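Local structure of SAM-dependent methyltransferase (Geobacter sulfurreducens, 5BP7) at residues 27-32 with 240-245; 41-46 with 208-213; 100-105 with 109-114; 140-145 with 161-166; 169-174 with 258-263. The protein binds S-adenosyl-L-homocysteine in a Rossmann-like fold and probably transfers methyl groups from S-adenosylmethionine to a substrate not yet identified. All blocks are in the same frame, centred on the assembly; numbering follows the deposited sequence.

Contact 1: residues 27-32 with 240-245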
# COMPACT_ATOMS: atom_id res chain seq x y z
N PRO A 27 -4.67 7.87 12.44
CA PRO A 27 -4.26 7.85 13.86
C PRO A 27 -2.77 8.12 14.04
O PRO A 27 -1.96 7.71 13.21
CB PRO A 27 -4.59 6.42 14.30
CG PRO A 27 -5.63 5.95 13.34
CD PRO A 27 -5.27 6.58 12.04
N ARG A 28 -2.43 8.83 15.12
CA ARG A 28 -1.05 9.29 15.35
C ARG A 28 0.01 8.21 15.38
O ARG A 28 1.14 8.44 14.96
CB ARG A 28 -0.93 10.06 16.66
CG ARG A 28 -1.32 11.50 16.55
CD ARG A 28 -1.02 12.20 17.87
NE ARG A 28 0.41 12.41 18.04
CZ ARG A 28 1.06 12.46 19.20
NH1 ARG A 28 0.44 12.26 20.36
NH2 ARG A 28 2.36 12.68 19.19
N ILE A 29 -0.35 7.05 15.91
CA ILE A 29 0.57 5.91 15.96
C ILE A 29 1.15 5.57 14.58
O ILE A 29 2.35 5.32 14.47
CB ILE A 29 -0.07 4.67 16.65
CG1 ILE A 29 0.99 3.63 16.97
CG2 ILE A 29 -1.18 4.04 15.80
CD1 ILE A 29 1.89 4.00 18.13
N PHE A 30 0.31 5.57 13.53
CA PHE A 30 0.76 5.28 12.17
C PHE A 30 1.76 6.33 11.69
O PHE A 30 2.77 6.02 11.09
CB PHE A 30 -0.42 5.22 11.19
CG PHE A 30 -1.25 3.98 11.35
CD1 PHE A 30 -0.77 2.75 10.91
CD2 PHE A 30 -2.52 4.03 11.93
CE1 PHE A 30 -1.54 1.59 11.06
CE2 PHE A 30 -3.30 2.87 12.09
CZ PHE A 30 -2.80 1.66 11.65
N THR A 31 1.42 7.58 11.96
CA THR A 31 2.27 8.73 11.63
C THR A 31 3.64 8.61 12.31
O THR A 31 4.67 8.78 11.67
CB THR A 31 1.56 10.05 12.03
OG1 THR A 31 0.27 10.09 11.41
CG2 THR A 31 2.32 11.25 11.55
N ILE A 32 3.62 8.29 13.60
CA ILE A 32 4.83 8.16 14.41
C ILE A 32 5.73 7.01 13.92
O ILE A 32 6.93 7.20 13.75
CB ILE A 32 4.47 7.94 15.89
CG1 ILE A 32 3.93 9.23 16.50
CG2 ILE A 32 5.66 7.44 16.70
CD1 ILE A 32 3.05 9.00 17.72
N LYS A 240 4.19 5.91 26.24
CA LYS A 240 3.96 4.58 26.87
C LYS A 240 3.54 3.49 25.87
O LYS A 240 4.05 2.37 25.91
CB LYS A 240 2.94 4.65 28.01
CG LYS A 240 3.54 5.12 29.33
N GLU A 241 2.58 3.82 25.01
CA GLU A 241 2.09 2.86 24.01
C GLU A 241 3.17 2.53 22.99
O GLU A 241 3.34 1.37 22.61
CB GLU A 241 0.82 3.39 23.32
CG GLU A 241 0.24 2.46 22.25
N VAL A 242 3.93 3.54 22.56
CA VAL A 242 5.02 3.33 21.61
C VAL A 242 6.09 2.44 22.20
O VAL A 242 6.59 1.53 21.53
CB VAL A 242 5.63 4.66 21.13
CG1 VAL A 242 6.88 4.42 20.28
CG2 VAL A 242 4.61 5.44 20.31
N ARG A 243 6.44 2.72 23.45
CA ARG A 243 7.41 1.92 24.20
C ARG A 243 7.01 0.43 24.29
O ARG A 243 7.80 -0.47 24.02
CB ARG A 243 7.58 2.55 25.59
CG ARG A 243 8.55 1.88 26.56
CD ARG A 243 9.97 1.84 26.03
NE ARG A 243 10.19 0.62 25.25
CZ ARG A 243 11.35 0.25 24.71
NH1 ARG A 243 12.43 1.03 24.82
NH2 ARG A 243 11.42 -0.90 24.03
N ALA A 244 5.76 0.19 24.63
CA ALA A 244 5.22 -1.19 24.69
C ALA A 244 5.27 -1.91 23.34
O ALA A 244 5.62 -3.09 23.25
CB ALA A 244 3.79 -1.18 25.22
N GLN A 245 4.86 -1.21 22.29
CA GLN A 245 4.91 -1.77 20.96
C GLN A 245 6.33 -2.06 20.51
O GLN A 245 6.61 -3.09 19.92
CB GLN A 245 4.25 -0.84 19.96
CG GLN A 245 2.76 -1.01 19.81
CD GLN A 245 2.29 -0.41 18.50
OE1 GLN A 245 2.88 -0.65 17.43
NE2 GLN A 245 1.23 0.37 18.56
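Ile-29 and Val-242 make the apolar part of this contact, their side chains running antiparallel past one another so that Ile-29 CD1 lies 3.8 Å from Val-242 CG2. The same methyl of Val-242 also faces the next turn of the N-terminal helix, with Ile-32 CG2 at 4.3 Å. The other component is an amide against aliphatic carbon: Gln-245, its chain extended beyond CG, comes from the opposite direction and sets NE2 3.6 Å from Ile-29 CG1. Ile-29 holds CG1 anti to its own backbone nitrogen (chi1 -167°), which carries CG1 and CD1 out to the amide and the valine. The axes of helices 28-32 and 240-245 stay 11.5 Å apart and cross at -59°, so side chains rather than backbones bridge the interval. Helix 212-232 packs against both partners, Trp-229 touching Ile-32 and Met-226 touching Val-242 and Gln-245, while a salt bridge from Arg-28 to Asp-236 ties helix 28-34 to the loop before helix 239-260.

Contact 2: residues 41-46 with 208-213; sequences NPITPE and VLADQD. With SAH (S-adenosyl-L-homocysteine), chain D.
Ala-210 turns its methyl toward the loop 41-44, where it meets a carbonyl and a branched side chain together. Its CB lies 3.1 Å from Pro-42 O, a close carbon-to-oxygen approach, and 4.0 Å from Ile-43 CG2. The proline ring is a more distant neighbour, with CB 4.5 Å from Ala-210 CB. Ile-43 keeps CG1 between its backbone N and carbonyl carbon (chi1 51°), and this setting leaves CG2 as the branch that faces the alanine. The backbones come close as well, the CA atoms of Ile-43 and Ala-210 being 5.3 Å apart.

Asn-41 heads elsewhere, toward the ligand. Asn-41 ND2 gives SAH O a weak hydrogen bond, 2.7 Å long and bent to 129° at the hydrogen. Val-133 O is a further acceptor, and two acceptors on ND2 probably help to set the rotation of the amide. The indole of Trp-263 packs on Asn-41, Pro-42 and Ile-43 alike.

Both segments run into helices through N-caps: Thr-44 OG1 takes the backbone N of Lys-47, and Asp-211 OD1 that of Gly-214. The arrangement thus sets a cofactor-binding loop against the end of edge strand 202-209, within a Rossmann-like methyltransferase fold whose SAH site also includes His-40, Asp-89, Asp-117, Ala-118 and Trp-137.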
# COMPACT_ATOMS: atom_id res chain seq x y z
N ASN A 41 4.41 -0.33 2.77
CA ASN A 41 4.00 -1.67 2.38
C ASN A 41 5.22 -2.56 2.40
O ASN A 41 6.34 -2.05 2.28
CB ASN A 41 3.45 -1.67 0.94
CG ASN A 41 1.98 -1.41 0.90
OD1 ASN A 41 1.22 -1.98 1.68
ND2 ASN A 41 1.55 -0.59 -0.05
N PRO A 42 5.00 -3.89 2.43
CA PRO A 42 6.12 -4.81 2.48
C PRO A 42 6.74 -5.13 1.13
O PRO A 42 7.09 -6.26 0.89
CB PRO A 42 5.52 -6.06 3.15
CG PRO A 42 4.10 -6.05 2.76
CD PRO A 42 3.71 -4.60 2.59
N ILE A 43 6.92 -4.15 0.27
CA ILE A 43 7.73 -4.36 -0.92
C ILE A 43 8.89 -3.39 -0.97
O ILE A 43 8.78 -2.25 -0.55
CB ILE A 43 6.94 -4.28 -2.22
CG1 ILE A 43 6.11 -3.01 -2.27
CG2 ILE A 43 6.06 -5.51 -2.37
CD1 ILE A 43 5.84 -2.62 -3.70
N THR A 44 10.00 -3.88 -1.49
CA THR A 44 11.23 -3.13 -1.58
C THR A 44 11.16 -2.10 -2.71
O THR A 44 10.28 -2.20 -3.60
CB THR A 44 12.43 -4.06 -1.85
OG1 THR A 44 12.22 -4.78 -3.07
CG2 THR A 44 12.63 -5.04 -0.71
N PRO A 45 12.06 -1.10 -2.68
CA PRO A 45 12.19 -0.19 -3.81
C PRO A 45 12.50 -0.91 -5.12
O PRO A 45 11.96 -0.53 -6.16
CB PRO A 45 13.35 0.72 -3.41
CG PRO A 45 13.35 0.70 -1.91
CD PRO A 45 12.94 -0.71 -1.56
N GLU A 46 13.35 -1.93 -5.07
CA GLU A 46 13.67 -2.71 -6.27
C GLU A 46 12.41 -3.38 -6.82
O GLU A 46 12.19 -3.40 -8.04
CB GLU A 46 14.79 -3.74 -6.00
N VAL A 208 3.40 -8.82 -8.78
CA VAL A 208 4.67 -8.73 -8.06
C VAL A 208 4.35 -8.99 -6.60
O VAL A 208 3.54 -8.29 -6.01
CB VAL A 208 5.35 -7.35 -8.25
CG1 VAL A 208 6.67 -7.29 -7.53
CG2 VAL A 208 5.61 -7.08 -9.72
N LEU A 209 4.95 -10.03 -6.04
CA LEU A 209 4.68 -10.46 -4.67
C LEU A 209 5.85 -10.10 -3.78
O LEU A 209 7.01 -10.22 -4.18
CB LEU A 209 4.43 -11.96 -4.60
CG LEU A 209 3.36 -12.47 -5.56
CD1 LEU A 209 3.16 -13.98 -5.36
CD2 LEU A 209 2.05 -11.74 -5.42
N ALA A 210 5.52 -9.69 -2.56
CA ALA A 210 6.54 -9.45 -1.55
C ALA A 210 7.27 -10.73 -1.22
O ALA A 210 6.73 -11.82 -1.34
CB ALA A 210 5.90 -8.92 -0.28
N ASP A 211 8.50 -10.59 -0.78
CA ASP A 211 9.13 -11.71 -0.06
C ASP A 211 9.36 -11.29 1.38
O ASP A 211 9.04 -10.17 1.78
CB ASP A 211 10.42 -12.19 -0.78
CG ASP A 211 11.52 -11.16 -0.79
OD1 ASP A 211 11.44 -10.12 -0.10
OD2 ASP A 211 12.51 -11.40 -1.52
N GLN A 212 9.95 -12.17 2.17
CA GLN A 212 10.16 -11.87 3.58
C GLN A 212 11.09 -10.67 3.83
O GLN A 212 10.93 -9.97 4.82
CB GLN A 212 10.63 -13.12 4.31
CG GLN A 212 9.56 -14.20 4.33
CD GLN A 212 10.05 -15.52 4.91
OE1 GLN A 212 11.13 -15.96 4.57
NE2 GLN A 212 9.27 -16.11 5.81
N ASP A 213 12.05 -10.45 2.93
CA ASP A 213 12.94 -9.28 2.99
C ASP A 213 12.18 -7.96 2.84
O ASP A 213 12.53 -6.96 3.48
CB ASP A 213 14.04 -9.35 1.92
CG ASP A 213 15.09 -10.43 2.20
OD1 ASP A 213 15.41 -10.73 3.39
OD2 ASP A 213 15.63 -10.97 1.21
N SAH D . -0.01 2.65 -1.42
CA SAH D . 0.85 3.38 -0.42
CB SAH D . 0.24 3.44 1.00
CG SAH D . -0.24 2.14 1.65
SD SAH D . -0.47 2.34 3.40
C SAH D . 2.25 2.83 -0.35
O SAH D . 2.55 1.78 -0.94
OXT SAH D . 3.13 3.41 0.30
C5' SAH D . -2.21 2.77 3.61
C4' SAH D . -2.42 4.24 3.27
O4' SAH D . -3.80 4.51 3.08
C3' SAH D . -1.92 5.21 4.35
O3' SAH D . -1.00 6.12 3.73
C2' SAH D . -3.15 5.94 4.86
O2' SAH D . -2.89 7.31 5.10
C1' SAH D . -4.07 5.78 3.67
N9 SAH D . -5.52 5.77 3.88
C8 SAH D . -6.25 5.08 4.81
N7 SAH D . -7.54 5.27 4.68
C5 SAH D . -7.66 6.13 3.59
C6 SAH D . -8.77 6.72 2.94
N6 SAH D . -10.04 6.51 3.35
N1 SAH D . -8.55 7.54 1.88
C2 SAH D . -7.28 7.76 1.48
N3 SAH D . -6.16 7.26 2.03
C4 SAH D . -6.42 6.44 3.09

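Contact 3: residues 100-105 with 109-114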
# COMPACT_ATOMS: atom_id res chain seq x y z
N LEU A 100 6.96 16.93 -1.47
CA LEU A 100 8.42 17.09 -1.37
C LEU A 100 9.17 16.11 -2.27
O LEU A 100 10.14 16.48 -2.94
CB LEU A 100 8.90 16.89 0.05
CG LEU A 100 8.62 18.05 1.00
CD1 LEU A 100 8.79 17.60 2.44
CD2 LEU A 100 9.51 19.27 0.72
N ARG A 101 8.72 14.87 -2.27
CA ARG A 101 9.34 13.84 -3.09
C ARG A 101 9.26 14.18 -4.58
O ARG A 101 10.26 14.04 -5.31
CB ARG A 101 8.69 12.48 -2.82
CG ARG A 101 9.41 11.27 -3.40
CD ARG A 101 10.80 11.10 -2.80
NE ARG A 101 11.34 9.80 -3.18
CZ ARG A 101 12.60 9.54 -3.51
NH1 ARG A 101 13.53 10.49 -3.51
NH2 ARG A 101 12.94 8.31 -3.85
N ALA A 102 8.09 14.62 -5.02
CA ALA A 102 7.88 15.02 -6.41
C ALA A 102 8.84 16.15 -6.85
O ALA A 102 9.43 16.10 -7.93
CB ALA A 102 6.44 15.45 -6.63
N GLU A 103 9.02 17.12 -5.97
CA GLU A 103 9.98 18.18 -6.22
C GLU A 103 11.40 17.67 -6.24
O GLU A 103 12.14 17.95 -7.17
CB GLU A 103 9.85 19.29 -5.18
CG GLU A 103 8.62 20.09 -5.42
CD GLU A 103 8.65 21.31 -4.53
OE1 GLU A 103 9.09 22.37 -5.02
OE2 GLU A 103 8.29 21.17 -3.34
N GLU A 104 11.77 16.91 -5.22
CA GLU A 104 13.07 16.29 -5.16
C GLU A 104 13.45 15.56 -6.45
O GLU A 104 14.60 15.61 -6.89
CB GLU A 104 13.12 15.32 -3.99
CG GLU A 104 14.49 14.75 -3.74
CD GLU A 104 14.52 13.73 -2.62
OE1 GLU A 104 13.44 13.26 -2.17
OE2 GLU A 104 15.65 13.41 -2.19
N LEU A 105 12.50 14.85 -7.06
CA LEU A 105 12.76 14.08 -8.28
C LEU A 105 12.44 14.81 -9.59
O LEU A 105 12.56 14.23 -10.65
CB LEU A 105 12.00 12.76 -8.23
CG LEU A 105 12.29 11.82 -7.07
CD1 LEU A 105 11.49 10.55 -7.27
CD2 LEU A 105 13.77 11.49 -6.95
N ASP A 109 5.41 18.74 -11.74
CA ASP A 109 4.46 19.07 -12.82
C ASP A 109 3.77 17.85 -13.45
O ASP A 109 2.87 18.01 -14.25
CB ASP A 109 5.11 19.95 -13.91
CG ASP A 109 6.32 19.29 -14.60
OD1 ASP A 109 6.90 18.29 -14.08
OD2 ASP A 109 6.73 19.82 -15.65
N ARG A 110 4.20 16.64 -13.10
CA ARG A 110 3.63 15.42 -13.66
C ARG A 110 2.66 14.71 -12.73
O ARG A 110 1.68 14.10 -13.19
CB ARG A 110 4.77 14.48 -14.06
CG ARG A 110 5.58 15.03 -15.21
CD ARG A 110 6.49 13.97 -15.79
NE ARG A 110 5.75 13.17 -16.78
CZ ARG A 110 5.36 13.65 -17.96
NH1 ARG A 110 5.63 14.90 -18.33
NH2 ARG A 110 4.68 12.88 -18.80
N VAL A 111 2.92 14.75 -11.43
CA VAL A 111 2.05 14.07 -10.46
C VAL A 111 1.56 15.04 -9.38
O VAL A 111 2.30 15.89 -8.92
CB VAL A 111 2.72 12.83 -9.82
CG1 VAL A 111 2.93 11.74 -10.85
CG2 VAL A 111 4.04 13.20 -9.12
N THR A 112 0.29 14.90 -9.02
CA THR A 112 -0.38 15.76 -8.06
C THR A 112 -0.80 14.93 -6.87
O THR A 112 -1.24 13.79 -7.02
CB THR A 112 -1.65 16.37 -8.69
OG1 THR A 112 -1.27 17.18 -9.79
CG2 THR A 112 -2.40 17.26 -7.70
N PHE A 113 -0.76 15.54 -5.69
CA PHE A 113 -1.15 14.85 -4.46
C PHE A 113 -2.20 15.64 -3.70
O PHE A 113 -2.01 16.82 -3.43
CB PHE A 113 0.08 14.57 -3.61
CG PHE A 113 1.05 13.65 -4.27
CD1 PHE A 113 0.78 12.28 -4.35
CD2 PHE A 113 2.20 14.14 -4.87
CE1 PHE A 113 1.65 11.42 -5.01
CE2 PHE A 113 3.07 13.28 -5.53
CZ PHE A 113 2.81 11.92 -5.58
N ILE A 114 -3.30 14.98 -3.37
CA ILE A 114 -4.41 15.61 -2.69
C ILE A 114 -4.53 14.97 -1.32
O ILE A 114 -4.59 13.75 -1.21
CB ILE A 114 -5.74 15.39 -3.45
CG1 ILE A 114 -5.67 16.06 -4.81
CG2 ILE A 114 -6.93 15.96 -2.67
CD1 ILE A 114 -6.73 15.55 -5.76
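Helix 92-104 and strand 111-115 come together with their backbones well separated, the nearest CA atoms, those of Ala-102 and Val-111, being 7.2 Å apart. Ala-102 points its methyl at the strand and makes both cross-segment contacts: CB is 4.1 Å from Val-111 CG2 and 4.2 Å from Phe-113 CE2. The phenyl group receives the methyl at its edge, near the ring plane. Val-111 presents CG2 because that branch sits between its backbone N and carbonyl carbon (chi1 -67° for CG1). On the helix itself, Arg-101 NH1 forms a salt bridge with Glu-104 OE1 at 3.1 Å; OE1 lies close to the guanidinium plane, but NH1 meets it from above the carboxylate plane, so the two flat groups are steeply turned against each other. Leu-105 CD1 lies over the centre of one guanidinium face. Buried methyl and ring-edge contacts alone thus close this beta-alpha-beta unit here, without directional bonds between the two segments, while the Arg-101 charge is paired with Glu-104 and Glu-72.

Contact 4: residues 140-145 with 161-166; sequences GGVAGT and IGEPYW
Val-142 lays its CG2 methyl over one face of the Glu-163 carboxylate, nearly above CD (3.4 Å) and with OE2 of the same group 3.5 Å from CG2. The two chains meet at a slant. Glu-163 leaves the strand with CG anti to its backbone N (chi1 179°) and then bends at chi2 (74°), which turns that face to the valine. The polar end is answered by Thr-136, whose OG1 is hydrogen-bonded to OE1 and so helps position this buried acid.

The second point of contact lies one turn further along the helix, where Thr-145 CG2 approaches Ile-161 CD1 to 3.8 Å. Helix 142-150 here rests against strand 157-166, the fifth in the 3-2-1-4-5-7-6 strand order of the class I methyltransferase sheet. Strand 157-166 runs between strands 127-133 and 261-270. The helix begins after Gly-141, the N-cap residue, whose O accepts the backbone N of Thr-145 at 2.8 Å. The backbone angles of Gly-141 (phi 112°, psi -178°) would press a CB against the carbonyl O of Gly-140, which calls for glycine. Phe-197 of helix 190-199 packs on Val-142, while Ile-146 and Leu-149 pack on Ile-161.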
# COMPACT_ATOMS: atom_id res chain seq x y z
N GLY A 140 -14.28 -1.14 1.06
CA GLY A 140 -14.87 -2.22 1.82
C GLY A 140 -14.34 -3.62 1.51
O GLY A 140 -15.08 -4.58 1.60
N GLY A 141 -13.07 -3.72 1.14
CA GLY A 141 -12.48 -5.00 0.72
C GLY A 141 -12.11 -5.07 -0.76
O GLY A 141 -12.32 -4.13 -1.53
N VAL A 142 -11.62 -6.24 -1.15
CA VAL A 142 -11.07 -6.44 -2.48
C VAL A 142 -12.13 -6.21 -3.55
O VAL A 142 -11.91 -5.43 -4.48
CB VAL A 142 -10.44 -7.85 -2.65
CG1 VAL A 142 -10.01 -8.11 -4.08
CG2 VAL A 142 -9.23 -8.00 -1.75
N ALA A 143 -13.25 -6.91 -3.46
CA ALA A 143 -14.28 -6.82 -4.51
C ALA A 143 -14.78 -5.38 -4.67
O ALA A 143 -14.86 -4.85 -5.76
CB ALA A 143 -15.44 -7.76 -4.21
N GLY A 144 -15.09 -4.76 -3.54
CA GLY A 144 -15.57 -3.39 -3.53
C GLY A 144 -14.54 -2.39 -4.02
O GLY A 144 -14.88 -1.45 -4.72
N THR A 145 -13.27 -2.58 -3.64
CA THR A 145 -12.22 -1.69 -4.12
C THR A 145 -12.02 -1.83 -5.65
O THR A 145 -11.87 -0.84 -6.36
CB THR A 145 -10.90 -1.92 -3.37
OG1 THR A 145 -11.10 -1.63 -1.97
CG2 THR A 145 -9.82 -1.03 -3.87
N ILE A 161 -4.27 -3.87 -7.48
CA ILE A 161 -4.72 -4.18 -6.12
C ILE A 161 -3.53 -4.74 -5.34
O ILE A 161 -2.94 -5.75 -5.72
CB ILE A 161 -5.86 -5.21 -6.12
CG1 ILE A 161 -7.14 -4.61 -6.72
CG2 ILE A 161 -6.15 -5.72 -4.72
CD1 ILE A 161 -7.83 -3.54 -5.88
N GLY A 162 -3.24 -4.10 -4.21
CA GLY A 162 -2.23 -4.57 -3.26
C GLY A 162 -2.92 -5.10 -2.04
O GLY A 162 -3.75 -4.40 -1.44
N GLU A 163 -2.64 -6.36 -1.68
CA GLU A 163 -3.47 -7.09 -0.72
C GLU A 163 -2.66 -8.19 -0.07
O GLU A 163 -1.85 -8.83 -0.74
CB GLU A 163 -4.70 -7.70 -1.42
CG GLU A 163 -5.68 -8.53 -0.58
CD GLU A 163 -6.57 -7.72 0.36
OE1 GLU A 163 -6.53 -6.46 0.35
OE2 GLU A 163 -7.32 -8.35 1.14
N PRO A 164 -2.90 -8.44 1.23
CA PRO A 164 -2.27 -9.59 1.83
C PRO A 164 -2.91 -10.91 1.40
O PRO A 164 -4.05 -10.95 0.95
CB PRO A 164 -2.46 -9.35 3.34
CG PRO A 164 -3.05 -8.01 3.51
CD PRO A 164 -3.72 -7.70 2.22
N TYR A 165 -2.17 -12.00 1.57
CA TYR A 165 -2.72 -13.35 1.39
C TYR A 165 -2.03 -14.26 2.39
O TYR A 165 -0.96 -13.89 2.92
CB TYR A 165 -2.54 -13.83 -0.04
CG TYR A 165 -1.11 -13.99 -0.46
CD1 TYR A 165 -0.39 -12.92 -0.97
CD2 TYR A 165 -0.48 -15.21 -0.35
CE1 TYR A 165 0.93 -13.06 -1.35
CE2 TYR A 165 0.84 -15.35 -0.71
CZ TYR A 165 1.53 -14.28 -1.22
OH TYR A 165 2.83 -14.45 -1.61
N TRP A 166 -2.64 -15.43 2.68
CA TRP A 166 -2.01 -16.41 3.56
C TRP A 166 -0.91 -17.13 2.80
O TRP A 166 -1.14 -17.85 1.85
CB TRP A 166 -3.01 -17.42 4.16
CG TRP A 166 -4.03 -16.82 5.09
CD1 TRP A 166 -5.38 -16.86 4.94
CD2 TRP A 166 -3.79 -16.07 6.30
NE1 TRP A 166 -6.00 -16.17 5.95
CE2 TRP A 166 -5.06 -15.68 6.81
CE3 TRP A 166 -2.64 -15.69 7.00
CZ2 TRP A 166 -5.20 -14.91 7.98
CZ3 TRP A 166 -2.78 -14.93 8.17
CH2 TRP A 166 -4.05 -14.56 8.64

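Contact 5: residues 169-174 with 258-263; sequences VPPTED and REYLGW
Tyr-260 reaches toward the loop 169-171 and supplies every contact on its side; chi1 of -74° places CG opposite the carbonyl carbon and directs the ring to the loop. The tight part is at CE1, which lies 3.6 Å from Val-169 O and 3.8 Å from Pro-171 CD. The carbonyl oxygen sits at the ring edge, near its plane, whereas the Pro-171 carbon approaches obliquely; the proline and tyrosine side chains cross at about a right angle. Pro-170 adds CA at 3.9 Å from Tyr-260 CD1. Pro-170 is buried and also touches Val-175 of helix 173-178, a residue that meets Tyr-260 as well.

The looser side is the Val-169 side chain, turned away from the tyrosine and no closer than 6.4 Å; Pro-171, though it touches the ring through CD, is itself exposed. Backbone bonds from Tyr-260 to Arg-167 and Gln-168 hold the loop nearby. The arrangement is a helix-to-strand junction: helix 239-260 ends in a tyrosine packed on a proline-rich connection, just before strand 261-270, the antiparallel strand of the methyltransferase sheet.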
# COMPACT_ATOMS: atom_id res chain seq x y z
N VAL A 169 -1.39 -21.50 5.93
CA VAL A 169 -2.71 -21.49 6.57
C VAL A 169 -2.49 -21.28 8.07
O VAL A 169 -1.78 -22.06 8.68
CB VAL A 169 -3.48 -22.82 6.38
CG1 VAL A 169 -4.95 -22.64 6.76
CG2 VAL A 169 -3.39 -23.34 4.94
N PRO A 170 -3.09 -20.23 8.67
CA PRO A 170 -2.93 -20.11 10.12
C PRO A 170 -3.82 -21.14 10.81
O PRO A 170 -4.99 -21.25 10.49
CB PRO A 170 -3.37 -18.67 10.43
CG PRO A 170 -4.27 -18.28 9.32
CD PRO A 170 -3.91 -19.13 8.12
N PRO A 171 -3.25 -21.90 11.73
CA PRO A 171 -4.02 -22.99 12.32
C PRO A 171 -5.14 -22.54 13.27
O PRO A 171 -6.09 -23.29 13.47
CB PRO A 171 -2.94 -23.80 13.06
CG PRO A 171 -1.88 -22.81 13.40
CD PRO A 171 -1.88 -21.82 12.28
N THR A 172 -4.99 -21.37 13.87
CA THR A 172 -5.94 -20.89 14.88
C THR A 172 -6.23 -19.43 14.64
O THR A 172 -5.46 -18.75 13.95
CB THR A 172 -5.35 -21.00 16.31
OG1 THR A 172 -4.17 -20.19 16.44
CG2 THR A 172 -4.98 -22.47 16.67
N GLU A 173 -7.28 -18.94 15.29
CA GLU A 173 -7.60 -17.50 15.34
C GLU A 173 -6.54 -16.64 16.09
O GLU A 173 -6.29 -15.50 15.70
CB GLU A 173 -8.99 -17.26 15.95
CG GLU A 173 -10.16 -17.84 15.14
CD GLU A 173 -10.26 -17.32 13.70
OE1 GLU A 173 -10.93 -17.95 12.85
OE2 GLU A 173 -9.64 -16.29 13.36
N ASP A 174 -5.90 -17.21 17.11
CA ASP A 174 -4.76 -16.58 17.80
C ASP A 174 -3.58 -16.25 16.82
O ASP A 174 -2.98 -15.16 16.89
CB ASP A 174 -4.32 -17.45 19.01
CG ASP A 174 -5.38 -17.47 20.14
OD1 ASP A 174 -6.37 -16.74 20.03
OD2 ASP A 174 -5.24 -18.21 21.16
N ARG A 258 5.80 -12.79 9.62
CA ARG A 258 6.87 -13.16 8.71
C ARG A 258 6.67 -14.56 8.13
O ARG A 258 6.95 -14.77 6.94
CB ARG A 258 8.23 -13.08 9.40
CG ARG A 258 9.40 -13.01 8.43
CD ARG A 258 10.72 -12.72 9.16
NE ARG A 258 11.75 -12.31 8.22
CZ ARG A 258 12.48 -13.14 7.45
NH1 ARG A 258 12.32 -14.45 7.54
NH2 ARG A 258 13.36 -12.64 6.59
N GLU A 259 6.18 -15.49 8.95
CA GLU A 259 5.95 -16.86 8.51
C GLU A 259 4.61 -17.11 7.81
O GLU A 259 4.56 -17.90 6.88
CB GLU A 259 6.09 -17.81 9.70
CG GLU A 259 7.55 -17.97 10.14
CD GLU A 259 8.39 -18.69 9.08
OE1 GLU A 259 8.19 -19.92 8.94
OE2 GLU A 259 9.19 -18.02 8.34
N TYR A 260 3.56 -16.42 8.21
CA TYR A 260 2.19 -16.76 7.77
C TYR A 260 1.61 -15.85 6.71
O TYR A 260 0.79 -16.29 5.91
CB TYR A 260 1.23 -16.82 8.98
CG TYR A 260 1.44 -18.06 9.82
CD1 TYR A 260 0.83 -19.27 9.47
CD2 TYR A 260 2.25 -18.03 10.95
CE1 TYR A 260 1.01 -20.42 10.22
CE2 TYR A 260 2.45 -19.18 11.71
CZ TYR A 260 1.83 -20.37 11.35
OH TYR A 260 2.02 -21.52 12.09
N LEU A 261 2.01 -14.58 6.72
CA LEU A 261 1.36 -13.56 5.91
C LEU A 261 2.17 -13.19 4.67
O LEU A 261 3.31 -12.73 4.76
CB LEU A 261 1.05 -12.32 6.76
CG LEU A 261 -0.06 -11.38 6.26
CD1 LEU A 261 -1.38 -12.08 5.99
CD2 LEU A 261 -0.26 -10.25 7.26
N GLY A 262 1.58 -13.42 3.51
CA GLY A 262 2.10 -12.93 2.24
C GLY A 262 1.51 -11.56 1.90
O GLY A 262 0.56 -11.09 2.54
N TRP A 263 2.07 -10.91 0.88
CA TRP A 263 1.52 -9.68 0.34
C TRP A 263 1.90 -9.53 -1.12
O TRP A 263 2.99 -9.92 -1.53
CB TRP A 263 2.02 -8.48 1.15
CG TRP A 263 1.27 -7.21 0.91
CD1 TRP A 263 0.19 -6.75 1.60
CD2 TRP A 263 1.57 -6.21 -0.06
NE1 TRP A 263 -0.21 -5.54 1.11
CE2 TRP A 263 0.63 -5.18 0.09
CE3 TRP A 263 2.54 -6.09 -1.04
CZ2 TRP A 263 0.62 -4.04 -0.70
CZ3 TRP A 263 2.53 -4.95 -1.84
CH2 TRP A 263 1.58 -3.94 -1.65

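In the fold
Contacts 2, 4 and 5 form a connected group at one end of the sheet, their centres about 16 to 17 Å apart. Strand 261-270 is the link: Trp-263 O lies 2.7 Å from Ala-210 N, a probable hydrogen bond to contact 2, and Gly-262 N is 2.6 Å from Tyr-165 O of contact 4. Contact 3 stands at the far sheet edge, with its centre about 37 Å from that of contact 5, yet Phe-113 comes within about 9 Å of SAH. Contact 2 touches the ligand directly; the Thr-145 side chain of contact 4 is about 10 Å away. Contact 1 shares helix 239-260 with contact 5, and Ile-29 lies about 11 Å from SAH.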